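Local coordinates for Sodium/sialic acid symporter SiaT (Proteus mirabilis, PDB 5NV9), which couples uptake of the sialic acid N-acetylneuraminic acid to the inward flow of two sodium ions across the bacterial inner membrane, at residues A[16-21]-A[335-340]; A[46-51]-A[181-186]; A[53-58]-A[188-193]. One frame throughout, in Å; residues are numbered along the deposited sequence.

Contact 1 (A[16-21]-A[335-340]). With NA (sodium ion), chain B.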
loop_
_atom_site.group_PDB
_atom_site.type_symbol
_atom_site.label_atom_id
_atom_site.label_comp_id
_atom_site.label_asym_id
_atom_site.label_seq_id
_atom_site.Cartn_x
_atom_site.Cartn_y
_atom_site.Cartn_z
ATOM N N GLY A 16 11.678 6.272 -21.537
ATOM C CA GLY A 16 12.841 5.517 -21.101
ATOM C C GLY A 16 12.586 4.731 -19.812
ATOM O O GLY A 16 12.969 3.547 -19.693
ATOM N N TYR A 17 11.989 5.396 -18.840
ATOM C CA TYR A 17 11.627 4.741 -17.588
ATOM C C TYR A 17 10.670 3.540 -17.831
ATOM O O TYR A 17 10.860 2.421 -17.314
ATOM C CB TYR A 17 10.917 5.713 -16.652
ATOM C CG TYR A 17 9.948 4.973 -15.668
ATOM C CD1 TYR A 17 10.435 4.345 -14.525
ATOM C CD2 TYR A 17 8.619 4.895 -15.919
ATOM C CE1 TYR A 17 9.590 3.692 -13.636
ATOM C CE2 TYR A 17 7.738 4.229 -15.031
ATOM C CZ TYR A 17 8.234 3.608 -13.902
ATOM O OH TYR A 17 7.409 2.942 -13.023
ATOM N N LEU A 18 9.644 3.778 -18.635
ATOM C CA LEU A 18 8.674 2.702 -18.987
ATOM C C LEU A 18 9.296 1.511 -19.726
ATOM O O LEU A 18 8.953 0.341 -19.448
ATOM C CB LEU A 18 7.522 3.282 -19.781
ATOM C CG LEU A 18 6.627 4.291 -19.093
ATOM C CD1 LEU A 18 5.609 4.934 -20.043
ATOM C CD2 LEU A 18 5.851 3.606 -17.958
ATOM N N ALA A 19 10.214 1.791 -20.661
ATOM C CA ALA A 19 10.923 0.774 -21.377
ATOM C C ALA A 19 11.823 0.005 -20.432
ATOM O O ALA A 19 12.012 -1.193 -20.583
ATOM C CB ALA A 19 11.748 1.407 -22.487
ATOM N N ALA A 20 12.416 0.684 -19.448
ATOM C CA ALA A 20 13.288 -0.003 -18.509
ATOM C C ALA A 20 12.490 -1.007 -17.639
ATOM O O ALA A 20 12.999 -2.065 -17.245
ATOM C CB ALA A 20 13.954 1.036 -17.584
HETATM N N MSE A 21 11.262 -0.649 -17.298
HETATM C CA MSE A 21 10.375 -1.507 -16.459
HETATM C C MSE A 21 9.987 -2.730 -17.240
HETATM O O MSE A 21 10.105 -3.838 -16.739
HETATM C CB MSE A 21 9.115 -0.775 -16.015
HETATM C CG MSE A 21 9.273 0.365 -15.010
HETATM SE SE MSE A 21 10.571 0.080 -13.559
HETATM C CE MSE A 21 12.279 0.631 -14.371
ATOM N N ALA A 335 8.836 9.341 -11.577
ATOM C CA ALA A 335 8.814 8.954 -10.155
ATOM C C ALA A 335 7.376 8.798 -9.560
ATOM O O ALA A 335 7.140 7.970 -8.730
ATOM C CB ALA A 335 9.634 9.933 -9.318
ATOM N N ILE A 336 6.444 9.597 -10.027
ATOM C CA ILE A 336 5.030 9.443 -9.707
ATOM C C ILE A 336 4.471 8.178 -10.359
ATOM O O ILE A 336 3.778 7.415 -9.721
ATOM C CB ILE A 336 4.223 10.690 -10.158
ATOM C CG1 ILE A 336 4.630 11.907 -9.322
ATOM C CG2 ILE A 336 2.726 10.425 -10.119
ATOM C CD1 ILE A 336 4.013 13.225 -9.811
ATOM N N PHE A 337 4.747 7.966 -11.630
ATOM C CA PHE A 337 4.496 6.662 -12.214
ATOM C C PHE A 337 5.118 5.543 -11.352
ATOM O O PHE A 337 4.486 4.515 -11.121
ATOM C CB PHE A 337 5.030 6.549 -13.614
ATOM C CG PHE A 337 4.102 7.047 -14.690
ATOM C CD1 PHE A 337 3.775 8.416 -14.786
ATOM C CD2 PHE A 337 3.632 6.169 -15.662
ATOM C CE1 PHE A 337 2.974 8.868 -15.814
ATOM C CE2 PHE A 337 2.833 6.633 -16.710
ATOM C CZ PHE A 337 2.515 7.974 -16.798
ATOM N N ALA A 338 6.360 5.704 -10.943
ATOM C CA ALA A 338 7.005 4.626 -10.199
ATOM C C ALA A 338 6.297 4.357 -8.837
ATOM O O ALA A 338 6.224 3.193 -8.401
ATOM C CB ALA A 338 8.470 4.895 -9.981
ATOM N N ALA A 339 5.805 5.416 -8.157
ATOM C CA ALA A 339 4.999 5.247 -6.911
ATOM C C ALA A 339 3.705 4.450 -7.155
ATOM O O ALA A 339 3.345 3.548 -6.388
ATOM C CB ALA A 339 4.713 6.573 -6.237
ATOM N N ALA A 340 3.013 4.779 -8.232
ATOM C CA ALA A 340 1.781 4.100 -8.620
ATOM C C ALA A 340 2.021 2.622 -9.013
ATOM O O ALA A 340 1.404 1.697 -8.443
ATOM C CB ALA A 340 1.181 4.858 -9.742
HETATM NA NA NA B . 4.231 2.187 -4.790
#
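Tyr17 brings its ring obliquely up to the beta carbons of Phe337 and Ala338, its hydroxyl reaching the backbone at Ala338, and so joins transmembrane helix 8-29 to helix 328-361, one of the sodium-binding helices of this LeuT-fold symporter. The two segments run roughly side by side, their axes 10.9 Å apart at closest approach and inclined at 33°, so side chains rather than backbones have to close the gap. Tyr17 does most of this. Its CG is swung anti to the backbone N (chi1 153°), which carries the ring out across the interface with CE2 3.8 Å from Phe337 CB and CE1 4.0 Å from Ala338 CB. The phenol thus straddles two successive residues, and OH comes within 3.3 Å of Ala338 CA, alongside the methyl.

One step along, Leu18 meets the ring that Phe337 sends back: a single branch, CD2, lies 4.1 Å from Phe337 CD2, approaching the ring at a slant. The packing of the tyrosine ring carbons and of Leu18 is apolar, but the phenol oxygen ends among polar groups. Tyr17 OH donates to Gln341 OE1 and accepts from Gln185 NE2, so a buried hydroxyl is held by two glutamines on two different helices. On the far side of helix 328-361 from Tyr17, Ala339 O binds the sodium of the Na2 site at 2.3 Å.

Contact 2 (A[46-51]-A[181-186]). With NA (sodium ion), chain C.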
loop_
_atom_site.group_PDB
_atom_site.type_symbol
_atom_site.label_atom_id
_atom_site.label_comp_id
_atom_site.label_asym_id
_atom_site.label_seq_id
_atom_site.Cartn_x
_atom_site.Cartn_y
_atom_site.Cartn_z
ATOM N N PRO A 46 17.489 -11.186 -2.297
ATOM C CA PRO A 46 18.076 -10.778 -0.994
ATOM C C PRO A 46 17.209 -9.869 -0.180
ATOM O O PRO A 46 16.289 -9.188 -0.726
ATOM C CB PRO A 46 19.318 -9.946 -1.396
ATOM C CG PRO A 46 19.058 -9.521 -2.793
ATOM C CD PRO A 46 18.114 -10.519 -3.438
ATOM N N GLY A 47 17.562 -9.779 1.111
ATOM C CA GLY A 47 16.833 -9.004 2.073
ATOM C C GLY A 47 16.699 -7.554 1.719
ATOM O O GLY A 47 15.609 -7.009 1.763
ATOM N N TRP A 48 17.808 -6.905 1.389
ATOM C CA TRP A 48 17.746 -5.490 1.066
ATOM C C TRP A 48 16.758 -5.239 -0.053
ATOM O O TRP A 48 16.016 -4.291 0.015
ATOM C CB TRP A 48 19.110 -4.920 0.732
ATOM C CG TRP A 48 19.700 -5.305 -0.634
ATOM C CD1 TRP A 48 20.569 -6.320 -0.897
ATOM C CD2 TRP A 48 19.488 -4.611 -1.865
ATOM N NE1 TRP A 48 20.879 -6.342 -2.259
ATOM C CE2 TRP A 48 20.239 -5.288 -2.868
ATOM C CE3 TRP A 48 18.734 -3.474 -2.221
ATOM C CZ2 TRP A 48 20.242 -4.882 -4.218
ATOM C CZ3 TRP A 48 18.746 -3.072 -3.578
ATOM C CH2 TRP A 48 19.485 -3.788 -4.555
ATOM N N ALA A 49 16.760 -6.063 -1.110
ATOM C CA ALA A 49 15.832 -5.865 -2.243
ATOM C C ALA A 49 14.326 -6.054 -1.864
ATOM O O ALA A 49 13.378 -5.259 -2.284
ATOM C CB ALA A 49 16.208 -6.818 -3.370
ATOM N N ALA A 50 14.084 -7.106 -1.104
ATOM C CA ALA A 50 12.714 -7.346 -0.564
ATOM C C ALA A 50 12.265 -6.182 0.334
ATOM O O ALA A 50 11.114 -5.789 0.304
ATOM C CB ALA A 50 12.638 -8.663 0.160
ATOM N N GLY A 51 13.177 -5.594 1.087
ATOM C CA GLY A 51 12.827 -4.454 1.960
ATOM C C GLY A 51 12.501 -3.166 1.244
ATOM O O GLY A 51 11.596 -2.452 1.634
ATOM N N THR A 181 11.722 -4.409 -10.333
ATOM C CA THR A 181 11.065 -3.145 -10.658
ATOM C C THR A 181 10.724 -2.219 -9.462
ATOM O O THR A 181 10.896 -0.986 -9.564
ATOM C CB THR A 181 9.792 -3.313 -11.537
ATOM O OG1 THR A 181 8.854 -4.145 -10.879
ATOM C CG2 THR A 181 10.142 -3.907 -12.913
ATOM N N ASP A 182 10.195 -2.808 -8.374
ATOM C CA ASP A 182 9.941 -2.098 -7.130
ATOM C C ASP A 182 11.190 -1.433 -6.559
ATOM O O ASP A 182 11.077 -0.356 -6.001
ATOM C CB ASP A 182 9.370 -2.963 -5.979
ATOM C CG ASP A 182 7.916 -3.313 -6.131
ATOM O OD1 ASP A 182 7.233 -2.760 -7.007
ATOM O OD2 ASP A 182 7.430 -4.210 -5.351
ATOM N N VAL A 183 12.350 -2.067 -6.691
ATOM C CA VAL A 183 13.605 -1.541 -6.142
ATOM C C VAL A 183 13.961 -0.284 -6.892
ATOM O O VAL A 183 14.346 0.740 -6.291
ATOM C CB VAL A 183 14.769 -2.562 -6.221
ATOM C CG1 VAL A 183 16.130 -1.955 -5.868
ATOM C CG2 VAL A 183 14.504 -3.773 -5.343
ATOM N N ILE A 184 13.793 -0.326 -8.203
ATOM C CA ILE A 184 14.143 0.828 -9.045
ATOM C C ILE A 184 13.112 1.924 -8.755
ATOM O O ILE A 184 13.451 3.109 -8.634
ATOM C CB ILE A 184 14.109 0.471 -10.562
ATOM C CG1 ILE A 184 15.173 -0.589 -10.914
ATOM C CG2 ILE A 184 14.279 1.729 -11.436
ATOM C CD1 ILE A 184 14.884 -1.309 -12.229
ATOM N N GLN A 185 11.835 1.516 -8.684
ATOM C CA GLN A 185 10.757 2.496 -8.521
ATOM C C GLN A 185 10.802 3.074 -7.149
ATOM O O GLN A 185 10.555 4.243 -7.013
ATOM C CB GLN A 185 9.388 1.894 -8.797
ATOM C CG GLN A 185 9.233 1.468 -10.243
ATOM C CD GLN A 185 8.164 0.467 -10.444
ATOM O OE1 GLN A 185 7.855 -0.343 -9.540
ATOM N NE2 GLN A 185 7.480 0.577 -11.610
ATOM N N GLY A 186 11.144 2.250 -6.157
ATOM C CA GLY A 186 11.295 2.688 -4.777
ATOM C C GLY A 186 12.374 3.745 -4.570
ATOM O O GLY A 186 12.214 4.737 -3.811
HETATM NA NA NA C . 5.492 -3.964 -6.629
#
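Trp48 is the first residue of 46-51 to reach Val183, and it does so just inside the start of helix 47-58, one of the sodium- and substrate-binding helices of the LeuT fold. Pro46 occupies the N-cap position ahead of it, at the cytoplasmic end of the membrane span, and its carbonyl already accepts the helical bond from Ala50 N. Gly47 N is bonded to Glu269 OE1, tying the beginning of the helix to helix 267-301.

With its first torsion at 74°, the Trp48 side chain starts between the backbone N and the carbonyl carbon. The indole then stretches along the protein surface, and the six-membered ring ends beside Val183: CZ3 is 3.7 Å from Val183 CG1, and CH2 lies only slightly farther from the same methyl. The two side chains cross at about a right angle. On one face of the indole sits Ala49 CB, 4.2 Å above the plane, so the methyl of the next residue lies over the ring that reaches across to 181-186.

Ala49 takes the other branch of the valine. Val183 CG2 comes 4.0 Å from Ala49 CB and 3.6 Å from Ala49 O, the short alanine letting the valine in close to the backbone. The fork of Val183 is thereby divided between two consecutive residues, one aromatic at the surface, one small and buried.

Immediately before Val183, Asp182 grips the sodium of the Na3 site, which Ser342, Ser345 and Ser346 complete. Its carboxylate binds through both oxygens, with OD2 2.3 Å from the ion and also accepting a hydrogen bond from Ser53 OG.

Contact 3 (A[53-58]-A[188-193]). With NA (sodium ion), chain B; SLB (N-acetyl-beta-neuraminic acid), chain D.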
loop_
_atom_site.group_PDB
_atom_site.type_symbol
_atom_site.label_atom_id
_atom_site.label_comp_id
_atom_site.label_asym_id
_atom_site.label_seq_id
_atom_site.Cartn_x
_atom_site.Cartn_y
_atom_site.Cartn_z
ATOM N N SER A 53 11.298 -3.247 -1.763
ATOM C CA SER A 53 10.057 -3.657 -2.426
ATOM C C SER A 53 8.833 -3.501 -1.496
ATOM O O SER A 53 7.726 -3.178 -1.977
ATOM C CB SER A 53 10.149 -5.135 -2.899
ATOM O OG SER A 53 8.912 -5.527 -3.488
ATOM N N VAL A 54 9.051 -3.715 -0.194
ATOM C CA VAL A 54 7.962 -3.568 0.816
ATOM C C VAL A 54 7.608 -2.081 0.876
ATOM O O VAL A 54 6.473 -1.735 0.829
ATOM C CB VAL A 54 8.396 -3.998 2.260
ATOM C CG1 VAL A 54 7.404 -3.490 3.290
ATOM C CG2 VAL A 54 8.551 -5.487 2.404
ATOM N N PHE A 55 8.622 -1.206 0.972
ATOM C CA PHE A 55 8.415 0.268 1.009
ATOM C C PHE A 55 7.675 0.741 -0.246
ATOM O O PHE A 55 6.717 1.509 -0.148
ATOM C CB PHE A 55 9.757 1.005 1.220
ATOM C CG PHE A 55 9.653 2.521 1.273
ATOM C CD1 PHE A 55 9.095 3.140 2.369
ATOM C CD2 PHE A 55 10.167 3.326 0.236
ATOM C CE1 PHE A 55 9.002 4.513 2.435
ATOM C CE2 PHE A 55 10.073 4.702 0.302
ATOM C CZ PHE A 55 9.502 5.294 1.407
ATOM N N ALA A 56 8.090 0.253 -1.423
ATOM C CA ALA A 56 7.508 0.705 -2.710
ATOM C C ALA A 56 6.097 0.134 -2.936
ATOM O O ALA A 56 5.266 0.794 -3.523
ATOM C CB ALA A 56 8.403 0.364 -3.887
ATOM N N THR A 57 5.843 -1.053 -2.438
ATOM C CA THR A 57 4.496 -1.690 -2.404
ATOM C C THR A 57 3.555 -0.805 -1.565
ATOM O O THR A 57 2.498 -0.488 -2.017
ATOM C CB THR A 57 4.574 -3.155 -1.858
ATOM O OG1 THR A 57 5.300 -3.997 -2.768
ATOM C CG2 THR A 57 3.155 -3.832 -1.578
ATOM N N THR A 58 3.956 -0.368 -0.362
ATOM C CA THR A 58 3.016 0.364 0.527
ATOM C C THR A 58 2.819 1.817 0.117
ATOM O O THR A 58 1.721 2.357 0.242
ATOM C CB THR A 58 3.447 0.321 2.012
ATOM O OG1 THR A 58 4.771 0.856 2.123
ATOM C CG2 THR A 58 3.446 -1.092 2.558
ATOM N N LEU A 188 13.644 5.501 -7.081
ATOM C CA LEU A 188 13.305 6.627 -7.944
ATOM C C LEU A 188 12.333 7.602 -7.281
ATOM O O LEU A 188 12.522 8.775 -7.348
ATOM C CB LEU A 188 12.724 6.087 -9.299
ATOM C CG LEU A 188 12.297 7.143 -10.315
ATOM C CD1 LEU A 188 13.511 8.023 -10.686
ATOM C CD2 LEU A 188 11.723 6.524 -11.591
ATOM N N LEU A 189 11.268 7.110 -6.649
ATOM C CA LEU A 189 10.352 7.980 -5.964
ATOM C C LEU A 189 11.017 8.632 -4.756
ATOM O O LEU A 189 10.715 9.774 -4.450
ATOM C CB LEU A 189 9.039 7.261 -5.601
ATOM C CG LEU A 189 9.097 6.219 -4.497
ATOM C CD1 LEU A 189 9.052 6.931 -3.111
ATOM C CD2 LEU A 189 8.013 5.197 -4.596
ATOM N N SER A 190 11.921 7.922 -4.087
ATOM C CA SER A 190 12.663 8.466 -2.909
ATOM C C SER A 190 13.588 9.610 -3.302
ATOM O O SER A 190 13.529 10.683 -2.736
ATOM C CB SER A 190 13.447 7.353 -2.217
ATOM O OG SER A 190 12.588 6.398 -1.607
ATOM N N GLY A 191 14.403 9.421 -4.328
ATOM C CA GLY A 191 15.290 10.512 -4.762
ATOM C C GLY A 191 14.468 11.619 -5.347
ATOM O O GLY A 191 14.797 12.808 -5.192
ATOM N N GLY A 192 13.397 11.243 -6.050
ATOM C CA GLY A 192 12.533 12.225 -6.630
ATOM C C GLY A 192 11.947 13.164 -5.566
ATOM O O GLY A 192 11.872 14.391 -5.749
ATOM N N ALA A 193 11.550 12.601 -4.439
ATOM C CA ALA A 193 10.970 13.424 -3.414
ATOM C C ALA A 193 12.050 14.346 -2.842
ATOM O O ALA A 193 11.791 15.510 -2.557
ATOM C CB ALA A 193 10.337 12.579 -2.336
HETATM NA NA NA B . 4.231 2.187 -4.790
HETATM C C1 SLB D . -0.025 4.626 0.267
HETATM C C2 SLB D . -0.016 4.238 1.720
HETATM C C3 SLB D . -1.164 4.926 2.420
HETATM C C4 SLB D . -1.109 4.758 3.955
HETATM C C5 SLB D . 0.232 5.354 4.384
HETATM C C6 SLB D . 1.384 4.630 3.655
HETATM C C7 SLB D . 2.787 5.157 3.988
HETATM C C8 SLB D . 3.855 4.418 3.225
HETATM C C9 SLB D . 5.255 4.827 3.680
HETATM C C10 SLB D . 0.596 6.310 6.629
HETATM C C11 SLB D . 1.108 5.961 8.002
HETATM N N5 SLB D . 0.419 5.242 5.838
HETATM O O1A SLB D . 0.693 5.620 -0.096
HETATM O O1B SLB D . -0.795 3.970 -0.533
HETATM O O2 SLB D . -0.124 2.794 1.880
HETATM O O4 SLB D . -2.205 5.485 4.611
HETATM O O6 SLB D . 1.225 4.752 2.244
HETATM O O7 SLB D . 2.911 6.536 3.627
HETATM O O8 SLB D . 3.687 3.015 3.388
HETATM O O9 SLB D . 5.519 4.448 5.054
HETATM O O10 SLB D . 0.415 7.481 6.254
#
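Phe55 and Leu189 bury equal areas where helix 47-58 passes helix 155-203, with Ser190 beside them and the substrate at the far side of the phenylalanine. With chi1 at -180° the Phe55 ring extends away from its backbone N, toward 188-193. Its CE2 then meets both neighbours, at 4.2 Å from Leu189 CD1 and 3.6 Å from Ser190 OG. The other flank belongs to the sugar: Phe55 CE1 is 4.0 Å from C9 of N-acetylneuraminic acid, at the end of the glycerol tail. One ring therefore spans from the pocket to the helix behind it.

The Ser190 hydroxyl is bonded to Gly186 O one turn back, which probably makes its place against an aromatic carbon less costly. Leu189 also touches Ala339 of helix 328-361, which brings the packing up to the Na2 site, where Ala56 O is a ligand of the sodium.

Past Phe55, Thr58 OG1 forms a 2.7 Å hydrogen bond with O8 of the sugar. Thr57 OG1 turns back to donate to Ser53 O at 2.7 Å, and that carbonyl receives Thr57 N from the opposite face of its plane. Packing round one aromatic ring, with no polar bond, sets the helix against its neighbour, while the same short helix gives Ala56 O to the ion and a Thr58 OG1 bond to the sugar, consistent with coupled binding of sodium and substrate.

In the fold
All three contacts are buried and mainly apolar, though contact 2 reaches the surface through its tryptophan. Contacts 2 and 3 hold the same pair, helix 47-58 against helix 155-203, near the cytoplasmic start and then deeper by the substrate, and an Asp182-Ser53 hydrogen bond ties them. Contact 1 adds helices 8-29 and 328-361 and lies farthest from the centre of the chain; packing and a Tyr17-Gln185 hydrogen bond join it to contact 2, packing alone to contact 3. The polar chemistry differs with place: contacts 1 and 3 each lend a backbone carbonyl to the same Na2 ion, contact 2 lends a carboxylate to Na3, and contact 3 alone of them also reaches the sugar.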